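Local coordinates for GDSL-like protein (Collinsella aerofaciens ATCC 25986, PDB 7BXD) that probably hydrolyses acyl esters, as an acylhydrolase of the GDSL-like, SGNH hydrolase family whose natural substrate is not established, at residues D36-D42 against N69-S75; N50-T55 against V66-F70; V148-P152 against V180-L184; C153-K158 against D217-Y221. One frame throughout, in Å; residues are numbered along the deposited sequence.

Contact 1 (D36-D42 against N69-S75)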
loop_
_atom_site.group_PDB
_atom_site.type_symbol
_atom_site.label_atom_id
_atom_site.label_comp_id
_atom_site.label_asym_id
_atom_site.label_seq_id
_atom_site.Cartn_x
_atom_site.Cartn_y
_atom_site.Cartn_z
ATOM N N ASP A 36 -5.026 1.389 -0.551
ATOM C CA ASP A 36 -6.148 1.404 0.405
ATOM C C ASP A 36 -6.409 2.855 0.840
ATOM O O ASP A 36 -6.216 3.784 0.032
ATOM C CB ASP A 36 -5.890 0.379 1.522
ATOM C CG ASP A 36 -4.630 0.670 2.340
ATOM O OD1 ASP A 36 -4.184 1.849 2.383
ATOM O OD2 ASP A 36 -4.080 -0.288 2.921
ATOM N N SER A 37 -6.861 3.055 2.075
ATOM C CA SER A 37 -7.081 4.413 2.580
ATOM C C SER A 37 -5.832 5.276 2.471
ATOM O O SER A 37 -5.936 6.512 2.351
ATOM C CB SER A 37 -7.480 4.403 4.057
ATOM O OG SER A 37 -8.485 3.454 4.344
ATOM N N THR A 38 -4.648 4.663 2.625
ATOM C CA THR A 38 -3.384 5.396 2.618
ATOM C C THR A 38 -2.912 5.752 1.223
ATOM O O THR A 38 -1.880 6.417 1.083
ATOM C CB THR A 38 -2.302 4.631 3.413
ATOM O OG1 THR A 38 -2.026 3.337 2.838
ATOM C CG2 THR A 38 -2.712 4.476 4.878
ATOM N N THR A 39 -3.653 5.329 0.190
ATOM C CA THR A 39 -3.536 5.892 -1.149
ATOM C C THR A 39 -4.720 6.795 -1.479
ATOM O O THR A 39 -4.525 7.879 -2.048
ATOM C CB THR A 39 -3.391 4.771 -2.209
ATOM O OG1 THR A 39 -2.144 4.094 -1.994
ATOM C CG2 THR A 39 -3.372 5.333 -3.607
ATOM N N TRP A 40 -5.957 6.403 -1.125
ATOM C CA TRP A 40 -7.113 7.263 -1.396
ATOM C C TRP A 40 -6.891 8.666 -0.844
ATOM O O TRP A 40 -7.275 9.663 -1.481
ATOM C CB TRP A 40 -8.370 6.662 -0.771
ATOM C CG TRP A 40 -9.614 7.442 -1.144
ATOM C CD1 TRP A 40 -10.313 7.343 -2.313
ATOM C CD2 TRP A 40 -10.286 8.448 -0.353
ATOM N NE1 TRP A 40 -11.372 8.225 -2.305
ATOM C CE2 TRP A 40 -11.379 8.916 -1.115
ATOM C CE3 TRP A 40 -10.070 8.975 0.922
ATOM C CZ2 TRP A 40 -12.242 9.913 -0.647
ATOM C CZ3 TRP A 40 -10.937 9.948 1.406
ATOM C CH2 TRP A 40 -12.001 10.423 0.607
ATOM N N GLY A 41 -6.284 8.761 0.350
ATOM C CA GLY A 41 -6.040 10.038 1.005
ATOM C C GLY A 41 -6.869 10.306 2.242
ATOM O O GLY A 41 -7.176 11.462 2.522
ATOM N N ASP A 42 -7.209 9.260 3.010
ATOM C CA ASP A 42 -7.974 9.457 4.241
ATOM C C ASP A 42 -7.115 10.213 5.237
ATOM O O ASP A 42 -5.954 9.857 5.472
ATOM C CB ASP A 42 -8.354 8.067 4.766
ATOM C CG ASP A 42 -9.336 8.074 5.927
ATOM O OD1 ASP A 42 -9.468 9.074 6.652
ATOM O OD2 ASP A 42 -9.970 7.004 6.107
ATOM N N ASN A 69 -4.742 7.716 -9.173
ATOM C CA ASN A 69 -5.074 7.259 -7.823
ATOM C C ASN A 69 -6.158 6.183 -7.906
ATOM O O ASN A 69 -7.317 6.490 -8.201
ATOM C CB ASN A 69 -5.542 8.451 -6.993
ATOM C CG ASN A 69 -5.731 8.095 -5.532
ATOM O OD1 ASN A 69 -6.422 7.120 -5.206
ATOM N ND2 ASN A 69 -5.135 8.874 -4.640
ATOM N N PHE A 70 -5.793 4.937 -7.596
ATOM C CA PHE A 70 -6.739 3.837 -7.440
ATOM C C PHE A 70 -6.675 3.325 -5.997
ATOM O O PHE A 70 -6.468 2.138 -5.727
ATOM C CB PHE A 70 -6.491 2.726 -8.474
ATOM C CG PHE A 70 -6.899 3.113 -9.870
ATOM C CD1 PHE A 70 -8.190 2.876 -10.316
ATOM C CD2 PHE A 70 -6.005 3.753 -10.734
ATOM C CE1 PHE A 70 -8.564 3.248 -11.619
ATOM C CE2 PHE A 70 -6.386 4.112 -12.035
ATOM C CZ PHE A 70 -7.661 3.832 -12.474
ATOM N N GLY A 71 -6.845 4.241 -5.050
ATOM C CA GLY A 71 -6.961 3.879 -3.656
ATOM C C GLY A 71 -8.423 3.793 -3.250
ATOM O O GLY A 71 -9.241 4.626 -3.664
ATOM N N ILE A 72 -8.750 2.806 -2.401
ATOM C CA ILE A 72 -10.096 2.598 -1.857
ATOM C C ILE A 72 -9.986 2.357 -0.353
ATOM O O ILE A 72 -9.266 1.447 0.098
ATOM C CB ILE A 72 -10.826 1.430 -2.558
ATOM C CG1 ILE A 72 -11.159 1.808 -4.002
ATOM C CG2 ILE A 72 -12.068 0.961 -1.782
ATOM C CD1 ILE A 72 -12.232 2.921 -4.164
ATOM N N LYS A 73 -10.699 3.185 0.421
ATOM C CA LYS A 73 -10.742 3.019 1.871
ATOM C C LYS A 73 -11.273 1.644 2.273
ATOM O O LYS A 73 -12.245 1.147 1.706
ATOM C CB LYS A 73 -11.599 4.104 2.501
ATOM C CG LYS A 73 -10.950 5.490 2.437
ATOM C CD LYS A 73 -11.822 6.543 3.128
ATOM C CE LYS A 73 -13.111 6.677 2.404
ATOM N NZ LYS A 73 -13.015 7.332 1.133
ATOM N N GLY A 74 -10.645 1.043 3.291
ATOM C CA GLY A 74 -11.097 -0.227 3.833
ATOM C C GLY A 74 -10.606 -1.449 3.093
ATOM O O GLY A 74 -10.837 -2.568 3.568
ATOM N N SER A 75 -9.909 -1.295 1.965
ATOM C CA SER A 75 -9.599 -2.435 1.109
ATOM C C SER A 75 -8.449 -3.282 1.672
ATOM O O SER A 75 -7.378 -2.761 2.022
ATOM C CB SER A 75 -9.243 -1.908 -0.290
ATOM O OG SER A 75 -8.960 -2.979 -1.193
HETATM O O HOH W 1 -4.712 -2.909 3.172
#

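Contact 2 (N50-T55 against V66-F70)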
loop_
_atom_site.group_PDB
_atom_site.type_symbol
_atom_site.label_atom_id
_atom_site.label_comp_id
_atom_site.label_asym_id
_atom_site.label_seq_id
_atom_site.Cartn_x
_atom_site.Cartn_y
_atom_site.Cartn_z
ATOM N N ASN A 50 -8.317 12.289 -2.658
ATOM C CA ASN A 50 -7.214 12.207 -3.611
ATOM C C ASN A 50 -6.430 13.504 -3.674
ATOM O O ASN A 50 -5.211 13.483 -3.901
ATOM C CB ASN A 50 -7.730 11.875 -5.008
ATOM C CG ASN A 50 -8.302 10.446 -5.139
ATOM O OD1 ASN A 50 -8.396 9.634 -4.177
ATOM N ND2 ASN A 50 -8.668 10.132 -6.333
ATOM N N ASP A 51 -7.102 14.644 -3.476
ATOM C CA ASP A 51 -6.392 15.915 -3.599
ATOM C C ASP A 51 -5.391 16.180 -2.486
ATOM O O ASP A 51 -4.521 17.048 -2.674
ATOM C CB ASP A 51 -7.368 17.089 -3.701
ATOM C CG ASP A 51 -8.100 17.119 -5.030
ATOM O OD1 ASP A 51 -7.731 16.332 -5.950
ATOM O OD2 ASP A 51 -9.044 17.917 -5.139
ATOM N N ILE A 52 -5.469 15.444 -1.360
ATOM C CA ILE A 52 -4.444 15.549 -0.322
ATOM C C ILE A 52 -3.490 14.366 -0.319
ATOM O O ILE A 52 -2.486 14.398 0.414
ATOM C CB ILE A 52 -5.008 15.773 1.102
ATOM C CG1 ILE A 52 -5.678 14.506 1.663
ATOM C CG2 ILE A 52 -5.961 16.972 1.126
ATOM C CD1 ILE A 52 -5.863 14.553 3.174
ATOM N N SER A 53 -3.775 13.312 -1.084
ATOM C CA SER A 53 -2.956 12.108 -1.026
ATOM C C SER A 53 -1.539 12.401 -1.521
ATOM O O SER A 53 -1.287 13.365 -2.257
ATOM C CB SER A 53 -3.565 11.043 -1.932
ATOM O OG SER A 53 -2.714 9.898 -1.961
ATOM N N TRP A 54 -0.603 11.531 -1.125
ATOM C CA TRP A 54 0.736 11.576 -1.705
ATOM C C TRP A 54 0.690 11.517 -3.222
ATOM O O TRP A 54 1.596 12.048 -3.890
ATOM C CB TRP A 54 1.598 10.449 -1.131
ATOM C CG TRP A 54 1.062 9.066 -1.327
ATOM C CD1 TRP A 54 0.244 8.375 -0.457
ATOM C CD2 TRP A 54 1.310 8.173 -2.430
ATOM N NE1 TRP A 54 -0.013 7.116 -0.950
ATOM C CE2 TRP A 54 0.625 6.963 -2.158
ATOM C CE3 TRP A 54 2.068 8.269 -3.615
ATOM C CZ2 TRP A 54 0.692 5.862 -3.009
ATOM C CZ3 TRP A 54 2.139 7.162 -4.459
ATOM C CH2 TRP A 54 1.446 5.985 -4.157
ATOM N N THR A 55 -0.342 10.869 -3.806
ATOM C CA THR A 55 -0.400 10.766 -5.268
ATOM C C THR A 55 -0.480 12.136 -5.925
ATOM O O THR A 55 -0.039 12.305 -7.072
ATOM C CB THR A 55 -1.617 9.941 -5.711
ATOM O OG1 THR A 55 -2.842 10.523 -5.240
ATOM C CG2 THR A 55 -1.524 8.507 -5.175
ATOM N N VAL A 66 2.551 11.416 -14.864
ATOM C CA VAL A 66 1.108 11.467 -14.683
ATOM C C VAL A 66 0.756 10.384 -13.679
ATOM O O VAL A 66 1.108 9.219 -13.875
ATOM C CB VAL A 66 0.381 11.251 -16.016
ATOM C CG1 VAL A 66 -1.135 11.139 -15.801
ATOM C CG2 VAL A 66 0.708 12.383 -16.966
ATOM N N VAL A 67 0.096 10.751 -12.592
ATOM C CA VAL A 67 -0.127 9.826 -11.488
ATOM C C VAL A 67 -1.623 9.595 -11.343
ATOM O O VAL A 67 -2.399 10.558 -11.259
ATOM C CB VAL A 67 0.509 10.337 -10.185
ATOM C CG1 VAL A 67 0.307 9.307 -9.071
ATOM C CG2 VAL A 67 2.005 10.595 -10.386
ATOM N N GLU A 68 -2.032 8.325 -11.347
ATOM C CA GLU A 68 -3.427 7.941 -11.204
ATOM C C GLU A 68 -3.654 7.323 -9.828
ATOM O O GLU A 68 -2.881 6.469 -9.378
ATOM C CB GLU A 68 -3.810 6.901 -12.265
ATOM C CG GLU A 68 -3.457 7.313 -13.686
ATOM C CD GLU A 68 -3.756 6.252 -14.704
ATOM O OE1 GLU A 68 -3.478 5.072 -14.411
ATOM O OE2 GLU A 68 -4.238 6.614 -15.811
ATOM N N ASN A 69 -4.742 7.716 -9.173
ATOM C CA ASN A 69 -5.074 7.259 -7.823
ATOM C C ASN A 69 -6.158 6.183 -7.906
ATOM O O ASN A 69 -7.317 6.490 -8.201
ATOM C CB ASN A 69 -5.542 8.451 -6.993
ATOM C CG ASN A 69 -5.731 8.095 -5.532
ATOM O OD1 ASN A 69 -6.422 7.120 -5.206
ATOM N ND2 ASN A 69 -5.135 8.874 -4.640
ATOM N N PHE A 70 -5.793 4.937 -7.596
ATOM C CA PHE A 70 -6.739 3.837 -7.440
ATOM C C PHE A 70 -6.675 3.325 -5.997
ATOM O O PHE A 70 -6.468 2.138 -5.727
ATOM C CB PHE A 70 -6.491 2.726 -8.474
ATOM C CG PHE A 70 -6.899 3.113 -9.870
ATOM C CD1 PHE A 70 -8.190 2.876 -10.316
ATOM C CD2 PHE A 70 -6.005 3.753 -10.734
ATOM C CE1 PHE A 70 -8.564 3.248 -11.619
ATOM C CE2 PHE A 70 -6.386 4.112 -12.035
ATOM C CZ PHE A 70 -7.661 3.832 -12.474
#

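Contact 3 (V148-P152 against V180-L184)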
loop_
_atom_site.group_PDB
_atom_site.type_symbol
_atom_site.label_atom_id
_atom_site.label_comp_id
_atom_site.label_asym_id
_atom_site.label_seq_id
_atom_site.Cartn_x
_atom_site.Cartn_y
_atom_site.Cartn_z
ATOM N N VAL A 148 6.141 -2.179 -8.727
ATOM C CA VAL A 148 6.860 -1.931 -7.481
ATOM C C VAL A 148 5.845 -2.101 -6.358
ATOM O O VAL A 148 4.757 -1.504 -6.406
ATOM C CB VAL A 148 7.451 -0.500 -7.452
ATOM C CG1 VAL A 148 8.164 -0.228 -6.146
ATOM C CG2 VAL A 148 8.393 -0.238 -8.630
ATOM N N PHE A 149 6.200 -2.876 -5.338
ATOM C CA PHE A 149 5.361 -2.981 -4.147
ATOM C C PHE A 149 5.938 -2.071 -3.067
ATOM O O PHE A 149 7.156 -1.903 -2.955
ATOM C CB PHE A 149 5.294 -4.418 -3.599
ATOM C CG PHE A 149 4.124 -5.207 -4.118
ATOM C CD1 PHE A 149 4.002 -5.489 -5.483
ATOM C CD2 PHE A 149 3.121 -5.639 -3.248
ATOM C CE1 PHE A 149 2.900 -6.213 -5.942
ATOM C CE2 PHE A 149 2.037 -6.384 -3.728
ATOM C CZ PHE A 149 1.922 -6.667 -5.072
ATOM N N MET A 150 5.052 -1.507 -2.245
ATOM C CA MET A 150 5.455 -0.761 -1.057
ATOM C C MET A 150 4.850 -1.439 0.154
ATOM O O MET A 150 3.643 -1.681 0.204
ATOM C CB MET A 150 5.001 0.719 -1.137
ATOM C CG MET A 150 5.399 1.347 -2.466
ATOM S SD MET A 150 5.530 3.148 -2.460
ATOM C CE MET A 150 3.834 3.586 -2.050
ATOM N N THR A 151 5.684 -1.784 1.122
ATOM C CA THR A 151 5.178 -2.459 2.314
ATOM C C THR A 151 4.283 -1.510 3.115
ATOM O O THR A 151 4.485 -0.289 3.094
ATOM C CB THR A 151 6.336 -2.966 3.160
ATOM O OG1 THR A 151 7.189 -1.843 3.432
ATOM C CG2 THR A 151 7.127 -4.077 2.469
ATOM N N PRO A 152 3.287 -2.053 3.819
ATOM C CA PRO A 152 2.326 -1.193 4.530
ATOM C C PRO A 152 2.981 -0.460 5.678
ATOM O O PRO A 152 3.766 -1.038 6.448
ATOM C CB PRO A 152 1.274 -2.196 5.051
ATOM C CG PRO A 152 2.004 -3.542 5.091
ATOM C CD PRO A 152 2.919 -3.479 3.881
ATOM N N VAL A 180 4.206 -8.301 6.455
ATOM C CA VAL A 180 5.290 -7.683 5.695
ATOM C C VAL A 180 6.245 -8.747 5.163
ATOM O O VAL A 180 6.637 -8.722 3.991
ATOM C CB VAL A 180 6.014 -6.612 6.539
ATOM C CG1 VAL A 180 7.192 -6.060 5.790
ATOM C CG2 VAL A 180 5.027 -5.460 6.911
ATOM N N ARG A 181 6.638 -9.698 6.014
ATOM C CA ARG A 181 7.557 -10.752 5.576
ATOM C C ARG A 181 6.942 -11.545 4.451
ATOM O O ARG A 181 7.629 -11.902 3.483
ATOM C CB ARG A 181 7.884 -11.656 6.765
ATOM C CG ARG A 181 8.956 -11.104 7.676
ATOM C CD ARG A 181 9.534 -12.200 8.616
ATOM N NE ARG A 181 8.499 -12.940 9.345
ATOM C CZ ARG A 181 7.944 -12.558 10.491
ATOM N NH1 ARG A 181 8.328 -11.436 11.083
ATOM N NH2 ARG A 181 7.000 -13.312 11.045
ATOM N N ALA A 182 5.653 -11.870 4.565
ATOM C CA ALA A 182 4.998 -12.637 3.494
ATOM C C ALA A 182 5.067 -11.863 2.173
ATOM O O ALA A 182 5.370 -12.428 1.109
ATOM C CB ALA A 182 3.550 -12.915 3.877
ATOM N N MET A 183 4.758 -10.561 2.213
ATOM C CA MET A 183 4.831 -9.739 1.009
ATOM C C MET A 183 6.228 -9.768 0.425
ATOM O O MET A 183 6.398 -9.931 -0.789
ATOM C CB MET A 183 4.436 -8.301 1.351
ATOM C CG MET A 183 4.526 -7.356 0.142
ATOM S SD MET A 183 3.977 -5.674 0.512
ATOM C CE MET A 183 2.225 -5.914 0.614
ATOM N N LEU A 184 7.246 -9.603 1.277
ATOM C CA LEU A 184 8.620 -9.618 0.779
ATOM C C LEU A 184 8.978 -10.959 0.141
ATOM O O LEU A 184 9.717 -11.007 -0.862
ATOM C CB LEU A 184 9.612 -9.272 1.899
ATOM C CG LEU A 184 9.477 -7.842 2.436
ATOM C CD1 LEU A 184 10.397 -7.629 3.608
ATOM C CD2 LEU A 184 9.751 -6.811 1.382
#

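Contact 4 (C153-K158 against D217-Y221)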
loop_
_atom_site.group_PDB
_atom_site.type_symbol
_atom_site.label_atom_id
_atom_site.label_comp_id
_atom_site.label_asym_id
_atom_site.label_seq_id
_atom_site.Cartn_x
_atom_site.Cartn_y
_atom_site.Cartn_z
ATOM N N CYS A 153 2.640 0.842 5.815
ATOM C CA CYS A 153 3.233 1.628 6.889
ATOM C C CYS A 153 2.795 1.118 8.262
ATOM O O CYS A 153 1.730 0.508 8.431
ATOM C CB CYS A 153 2.840 3.103 6.751
ATOM S SG CYS A 153 3.713 3.865 5.344
ATOM N N LYS A 154 3.601 1.442 9.272
ATOM C CA LYS A 154 3.227 1.151 10.651
ATOM C C LYS A 154 2.041 2.008 11.106
ATOM O O LYS A 154 1.729 3.070 10.545
ATOM C CB LYS A 154 4.425 1.362 11.570
ATOM C CG LYS A 154 5.484 0.277 11.354
ATOM C CD LYS A 154 6.540 0.268 12.448
ATOM C CE LYS A 154 7.528 -0.912 12.371
ATOM N NZ LYS A 154 8.469 -0.760 11.214
ATOM N N THR A 155 1.402 1.522 12.167
ATOM C CA THR A 155 0.305 2.205 12.832
ATOM C C THR A 155 0.467 2.014 14.329
ATOM O O THR A 155 0.902 0.956 14.804
ATOM C CB THR A 155 -1.062 1.673 12.377
ATOM O OG1 THR A 155 -2.104 2.321 13.123
ATOM C CG2 THR A 155 -1.252 0.172 12.511
ATOM N N SER A 156 0.075 3.035 15.077
ATOM C CA SER A 156 -0.001 2.910 16.527
ATOM C C SER A 156 -1.342 2.378 16.999
ATOM O O SER A 156 -1.562 2.305 18.210
ATOM C CB SER A 156 0.335 4.237 17.212
ATOM O OG SER A 156 -0.472 5.286 16.705
ATOM N N GLY A 157 -2.227 2.007 16.080
ATOM C CA GLY A 157 -3.499 1.400 16.397
ATOM C C GLY A 157 -4.643 2.406 16.415
ATOM O O GLY A 157 -4.461 3.621 16.560
ATOM N N LYS A 158 -5.852 1.877 16.296
ATOM C CA LYS A 158 -7.045 2.712 16.410
ATOM C C LYS A 158 -8.094 1.786 17.028
ATOM O O LYS A 158 -8.926 1.183 16.360
ATOM C CB LYS A 158 -7.455 3.287 15.054
ATOM C CG LYS A 158 -8.428 4.420 15.148
ATOM C CD LYS A 158 -8.564 5.105 13.796
ATOM C CE LYS A 158 -9.505 6.244 13.895
ATOM N NZ LYS A 158 -9.683 6.828 12.573
ATOM N N ASP A 217 -4.554 10.216 13.635
ATOM C CA ASP A 217 -5.167 9.072 14.309
ATOM C C ASP A 217 -4.197 7.901 14.447
ATOM O O ASP A 217 -4.633 6.800 14.793
ATOM C CB ASP A 217 -6.444 8.616 13.592
ATOM C CG ASP A 217 -6.172 8.041 12.238
ATOM O OD1 ASP A 217 -5.018 8.141 11.743
ATOM O OD2 ASP A 217 -7.115 7.490 11.641
ATOM N N GLY A 218 -2.902 8.103 14.183
ATOM C CA GLY A 218 -1.932 7.029 14.310
ATOM C C GLY A 218 -1.966 5.997 13.201
ATOM O O GLY A 218 -1.315 4.944 13.338
ATOM N N LEU A 219 -2.688 6.277 12.109
ATOM C CA LEU A 219 -2.887 5.291 11.047
ATOM C C LEU A 219 -2.900 5.982 9.692
ATOM O O LEU A 219 -2.148 5.610 8.777
ATOM C CB LEU A 219 -4.183 4.524 11.301
ATOM C CG LEU A 219 -4.697 3.607 10.184
ATOM C CD1 LEU A 219 -3.647 2.532 9.862
ATOM C CD2 LEU A 219 -6.016 2.965 10.610
ATOM N N HIS A 220 -3.738 7.005 9.561
ATOM C CA HIS A 220 -3.825 7.812 8.357
ATOM C C HIS A 220 -2.884 9.015 8.441
ATOM O O HIS A 220 -2.097 9.142 9.381
ATOM C CB HIS A 220 -5.295 8.185 8.145
ATOM C CG HIS A 220 -6.168 6.974 8.050
ATOM N ND1 HIS A 220 -6.975 6.547 9.086
ATOM C CD2 HIS A 220 -6.270 6.029 7.083
ATOM C CE1 HIS A 220 -7.579 5.424 8.738
ATOM N NE2 HIS A 220 -7.174 5.090 7.526
ATOM N N TYR A 221 -2.958 9.901 7.456
ATOM C CA TYR A 221 -2.026 11.006 7.317
ATOM C C TYR A 221 -2.784 12.310 7.133
ATOM O O TYR A 221 -3.817 12.363 6.447
ATOM C CB TYR A 221 -1.019 10.781 6.137
ATOM C CG TYR A 221 -0.183 9.545 6.356
ATOM C CD1 TYR A 221 -0.714 8.269 6.106
ATOM C CD2 TYR A 221 1.081 9.625 6.929
ATOM C CE1 TYR A 221 0.001 7.113 6.425
ATOM C CE2 TYR A 221 1.814 8.474 7.229
ATOM C CZ TYR A 221 1.246 7.219 6.997
ATOM O OH TYR A 221 1.949 6.086 7.371
HETATM O O HOH W 2 0.171 4.184 8.423
#

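Contact 1 (D36-D42 against N69-S75)
Asp-36 meets the other segment through its backbone and CB: its CA lies 3.1 Å from Ile-72 O, a CA-H...O contact. A water donates to both Asp-36 OD2 and Ser-75 O. Asp-36 also N-caps helix 37-40, Thr-38 N and OG1 both donating to OD1. Ser-37, probably the nucleophile as in relatives with this GDS motif, has OG anti to its carbonyl carbon (chi1 -47°), which brings it within 3.4 Å of Gly-74 N in a weak hydrogen bond. Thr-39 packs CG2 against Gly-71 CA at 3.9 Å, and its carbonyl O accepts from Asn-69 ND2 at 2.8 Å, from above the carbonyl plane. Glycine is needed at Gly-71, since a CB there would strike Trp-40 N. Trp-40 sets its CD1 edge 3.2 Å from Gly-71 O, while Lys-73, bent at its last two torsions, puts NZ over the centre of the six-membered ring, 3.0 Å from the centroid and 4° off the normal: a cation-pi contact. A leucine in place of Trp-40 would probably leave the Lys-73 ammonium without its aromatic face and free to swing. Asp-42 OD2 merely packs on Lys-73 CD at 3.5 Å; its OD1 is hydrogen-bonded to Gly-44 N. Helix 37-40 packs against the C-terminal end of strand 66-71 and the turn after it, with Phe-104 of strand 100-104 against Thr-39 and Phe-87 of helix 87-90 against Asp-36.

Contact 2 (N50-T55 against V66-F70)
Thr-55 and Val-67 make the nearest backbone approach, their CA atoms 6.3 Å apart, so segment 66-70 of strand 66-71 and the loop leading into helix 55-61 meet through side chains and a carbonyl oxygen. The central bond runs from Asn-69 ND2 to Thr-55 OG1, 2.9 Å long with an angle of 151° at the hydrogen, the hydroxyl oxygen lying somewhat out of the amide plane. Thr-55 reaches it because OG1 stands between its backbone N and carbonyl carbon (chi1 59°); the same torsion sends CG2 over a face of the Trp-54 ring, 3.7 Å above the plane and toward the rim. Two residues back along the strand, Val-67 CG1 packs against Thr-55, 3.6 Å from its carbonyl O and 3.9 Å from its CB. On another side of Asn-69 the amide of Asn-50 stacks on its amide, the planes 18° apart and the side chains crossing at a slant. Ser-53 takes part less directly: its OG accepts from Thr-55 N at 3.2 Å, nearly straight, a capping bond ahead of the helix, and is itself hydrogen-bonded to Thr-39 O. Asn-69 ND2 donates to that same Thr-39 O as well as to Thr-55 OG1, so two acceptors hold its amide nitrogen, while OD1 accepts from Gly-71 N. A turned-over amide would probably set its oxygen against Thr-39 O and its NH2 against the N-H of Gly-71, whereas the Thr-55 hydroxyl could serve either way; Thr-39 O and Gly-71 N therefore fix the rotation.

Contact 3 (V148-P152 against V180-L184)
Val-180 opens the contact by splitting its methyls between two neighbours: CG1 lies 3.9 Å from Thr-151 CG2, and CG2 lies 4.0 Å from Pro-152 CG, the proline ring and the valine sliding past each other in opposite directions. One turn on, Met-183 fills the middle. With CG anti to the backbone N (chi1 178°) and the chain straight as far as SD, it extends from the helix toward the strand end, then bends at the last torsion to lay CE beside the Phe-149 ring. Met-183 SD is 5.2 Å from the centroid of the Phe-149 ring, 79° off its normal, and touches CD2 at the ring edge, a Met-aromatic contact; SD also lies 3.9 Å from Thr-151 CA. Met-183 CE meets the CD corner of the Pro-152 ring at 4.1 Å. Replacing Met-183 with an alanine would probably open a gap between the Phe-149 edge and Pro-152 and cost the sulfur-aromatic contact. Leu-184 closes the row, its CD2 reaching Thr-151 CG2 at 3.9 Å. Thr-151 thus gives its methyl to the helix, while its OG1 bonds to Asp-196 and to Tyr-198 N. All the side-chain contacts are van der Waals or sulfur-aromatic, as expected where helix 176-189 packs on a parallel sheet: it links strand 146-150 to the adjacent parallel strand 194-195, a beta-alpha-beta crossover of the three-layer alpha/beta/alpha fold known for SGNH hydrolases.

Contact 4 (C153-K158 against D217-Y221)
Thr-155 and Ser-156 share one acceptor, Gly-218 O, and these hydrogen bonds fix the two loops against each other. Thr-155 OG1 donates to Gly-218 O at 2.7 Å from above the carbonyl plane; Ser-156 N reaches the same Gly-218 O in the plane at 2.9 Å. Thr-155 OG1 also accepts from Gly-157 N, an ST turn that holds the hydroxyl in place. Gly-218 has positive phi, and a CB on it would collide with Ser-156 OG, so the close approach depends on glycine. A water donates to Lys-154 O and Leu-219 O and accepts from Tyr-221 OH. The charged pair is Lys-158 with Asp-217: the lysine, extended from CG onward and with CG anti to its backbone N (chi1 -165°), brings NZ to 2.8 Å from Asp-217 OD2 on the anti lone pair. The syn lone pair of Asp-217 OD2 takes His-220 ND1 at 2.7 Å, with an angle of 167° and the carboxylate oxygen in the ring plane. OD1 accepts from Leu-219 N and His-220 N, an Asx turn and motif, so four bonds hold this carboxylate against turning, and it in turn sets the imidazole. Asp-217 and His-220 of this DGLH sequence are probably catalytic, as in family relatives. Apolar contacts are few: Leu-219 CD1 lies 3.7 Å from Thr-155 CB, and Cys-153 CB lies 4.4 Å from Tyr-221 CZ, though nearest to its OH. The pair joins the loop after strand 146-150 to the loop before helix 223-240, with His-220 and Tyr-221 touching helix 37-40.

Contacts 1 and 4 meet at the likely active site: their centres are about 14 Å apart, yet Ser-37 CB is 3.5 Å from His-220 NE2, which lies 3.8 Å from Ser-37 OG. With Asp-217 behind the imidazole, this is consistent with the Ser-His-Asp triad of the family. Contact 2, with its centre about 10 Å from that of contact 1, shares Asn-69 and backs helix 37-40 through Trp-54 NE1, 2.8 Å from Thr-38 O. Contact 3 lies across the chain's centre from contacts 1 and 2, touching contact 2 where Trp-54 CH2 packs 4.0 Å from Met-150 CE; Pro-152 leads directly into contact 4.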